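Local coordinates for protein fructose-bisphosphate aldolase (Slackia heliotrinireducens, PDB 4MOZ) that is an aldolase of the DeoC/LacD family, built on the eight-stranded TIM-barrel fold, at residues 115-119 with 149-155. Sequence-based numbering, arbitrary orientation.
Sequences DDPYS and SEYEATM
Residues 115-119 are extended, with no regular helix or strand. Residues 149-152 make a type I beta turn that runs into the helix from residue 152, with Tyr151 at the N-cap. Asp116 lies by Ser149 (CA-CA 5.3 Å) and Tyr118 by Tyr151 (CA-CA 5.9 Å). Three hydrogen bonds link the segments. Asp116 OD2 accepts from the turn amide Glu150 N (2.8 Å), while its OD1 accepts from Lys182 N. Ser149 OG donates to Pro117 O (2.7 Å) and accepts from Tyr151 N (3.1 Å), an ST turn. Tyr151 OH donates to Asp115 OD2 (2.7 Å). Glu152 N closes the turn on Ser149 O (3.0 Å). In this TIM barrel, the contact joins the loop after strand 99-102 to the start of helix 152-168, which follows strand 138-145. Beside these bonds, Tyr118 CB lies 3.8 Å from Tyr151 CB. Chi1 t carries the Tyr118 ring to selenomethionine Met155, its edge meeting it with Tyr118 CD1 3.7 Å from Met155 CG. Met155 SE lies 5.4 Å from the Tyr118 ring centroid, 82° off the ring normal, an edge-on Met-aromatic contact. Tyr118 OH has a weak hydrogen bond to Glu158. Glu150 OE2 is hydrogen-bonded by Gln114 of a second subunit, and Tyr118 packs on Ala153 of a third.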
loop_
_atom_site.group_PDB
_atom_site.type_symbol
_atom_site.label_atom_id
_atom_site.label_comp_id
_atom_site.label_asym_id
_atom_site.label_seq_id
_atom_site.Cartn_x
_atom_site.Cartn_y
_atom_site.Cartn_z
ATOM N N ASP C 115 -11.275 9.887 16.380
ATOM C CA ASP C 115 -10.216 9.041 15.823
ATOM C C ASP C 115 -8.854 9.670 16.108
ATOM O O ASP C 115 -8.705 10.892 16.049
ATOM C CB ASP C 115 -10.412 8.864 14.308
ATOM C CG ASP C 115 -9.690 7.632 13.741
ATOM O OD1 ASP C 115 -9.357 6.688 14.497
ATOM O OD2 ASP C 115 -9.467 7.602 12.510
ATOM N N ASP C 116 -7.871 8.832 16.428
ATOM C CA ASP C 116 -6.493 9.277 16.631
ATOM C C ASP C 116 -5.970 10.022 15.396
ATOM O O ASP C 116 -6.376 9.716 14.277
ATOM C CB ASP C 116 -5.593 8.078 16.949
ATOM C CG ASP C 116 -5.609 7.697 18.420
ATOM O OD1 ASP C 116 -6.316 8.340 19.227
ATOM O OD2 ASP C 116 -4.900 6.740 18.780
ATOM N N PRO C 117 -5.068 10.997 15.595
ATOM C CA PRO C 117 -4.620 11.820 14.469
ATOM C C PRO C 117 -3.629 11.127 13.535
ATOM O O PRO C 117 -2.825 10.291 13.970
ATOM C CB PRO C 117 -3.940 13.009 15.154
ATOM C CG PRO C 117 -3.428 12.447 16.440
ATOM C CD PRO C 117 -4.423 11.396 16.863
ATOM N N TYR C 118 -3.715 11.482 12.255
ATOM C CA TYR C 118 -2.725 11.106 11.263
ATOM C C TYR C 118 -2.513 12.269 10.289
ATOM O O TYR C 118 -3.468 12.788 9.705
ATOM C CB TYR C 118 -3.142 9.829 10.519
ATOM C CG TYR C 118 -2.288 9.516 9.301
ATOM C CD1 TYR C 118 -0.894 9.566 9.368
ATOM C CD2 TYR C 118 -2.872 9.151 8.088
ATOM C CE1 TYR C 118 -0.111 9.288 8.260
ATOM C CE2 TYR C 118 -2.093 8.863 6.971
ATOM C CZ TYR C 118 -0.713 8.937 7.063
ATOM O OH TYR C 118 0.080 8.657 5.969
ATOM N N SER C 119 -1.258 12.682 10.139
ATOM C CA SER C 119 -0.885 13.713 9.168
ATOM C C SER C 119 0.004 13.094 8.082
ATOM O O SER C 119 1.144 12.712 8.357
ATOM C CB SER C 119 -0.200 14.888 9.872
ATOM O OG SER C 119 0.277 15.843 8.945
ATOM N N SER C 149 -0.393 7.900 18.900
ATOM C CA SER C 149 -1.575 7.757 18.056
ATOM C C SER C 149 -1.607 6.332 17.522
ATOM O O SER C 149 -0.556 5.716 17.342
ATOM C CB SER C 149 -1.524 8.738 16.880
ATOM O OG SER C 149 -2.540 8.458 15.925
ATOM N N GLU C 150 -2.799 5.810 17.252
ATOM C CA GLU C 150 -2.914 4.498 16.611
ATOM C C GLU C 150 -2.316 4.482 15.201
ATOM O O GLU C 150 -2.078 3.416 14.642
ATOM C CB GLU C 150 -4.365 4.010 16.607
ATOM C CG GLU C 150 -4.824 3.579 17.991
ATOM C CD GLU C 150 -6.204 2.958 18.014
ATOM O OE1 GLU C 150 -6.818 2.797 16.935
ATOM O OE2 GLU C 150 -6.668 2.630 19.125
ATOM N N TYR C 151 -2.056 5.664 14.645
ATOM C CA TYR C 151 -1.406 5.778 13.341
ATOM C C TYR C 151 0.077 6.154 13.441
ATOM O O TYR C 151 0.693 6.530 12.443
ATOM C CB TYR C 151 -2.167 6.767 12.456
ATOM C CG TYR C 151 -3.638 6.446 12.326
ATOM C CD1 TYR C 151 -4.079 5.419 11.488
ATOM C CD2 TYR C 151 -4.589 7.163 13.043
ATOM C CE1 TYR C 151 -5.432 5.122 11.372
ATOM C CE2 TYR C 151 -5.939 6.876 12.934
ATOM C CZ TYR C 151 -6.359 5.859 12.100
ATOM O OH TYR C 151 -7.703 5.586 11.999
ATOM N N GLU C 152 0.641 6.034 14.647
ATOM C CA GLU C 152 2.062 6.315 14.914
ATOM C C GLU C 152 2.998 5.639 13.907
ATOM O O GLU C 152 3.925 6.270 13.401
ATOM C CB GLU C 152 2.437 5.887 16.339
ATOM C CG GLU C 152 3.920 6.000 16.687
ATOM C CD GLU C 152 4.272 5.326 18.009
ATOM O OE1 GLU C 152 4.025 5.938 19.073
ATOM O OE2 GLU C 152 4.807 4.189 17.985
ATOM N N ALA C 153 2.736 4.366 13.620
ATOM C CA ALA C 153 3.593 3.559 12.747
ATOM C C ALA C 153 3.792 4.165 11.360
ATOM O O ALA C 153 4.913 4.196 10.843
ATOM C CB ALA C 153 3.047 2.144 12.627
ATOM N N THR C 154 2.699 4.639 10.767
ATOM C CA THR C 154 2.732 5.233 9.433
ATOM C C THR C 154 3.624 6.472 9.417
ATOM O O THR C 154 4.433 6.652 8.502
ATOM C CB THR C 154 1.315 5.598 8.954
ATOM O OG1 THR C 154 0.452 4.466 9.124
ATOM C CG2 THR C 154 1.325 6.003 7.483
HETATM N N MSE C 155 3.489 7.304 10.448
HETATM C CA MSE C 155 4.255 8.534 10.549
HETATM C C MSE C 155 5.721 8.282 10.887
HETATM O O MSE C 155 6.599 8.952 10.340
HETATM C CB MSE C 155 3.601 9.495 11.536
HETATM C CG MSE C 155 2.355 10.145 10.965
HETATM SE SE MSE C 155 1.382 11.234 12.244
HETATM C CE MSE C 155 0.648 9.815 13.371
#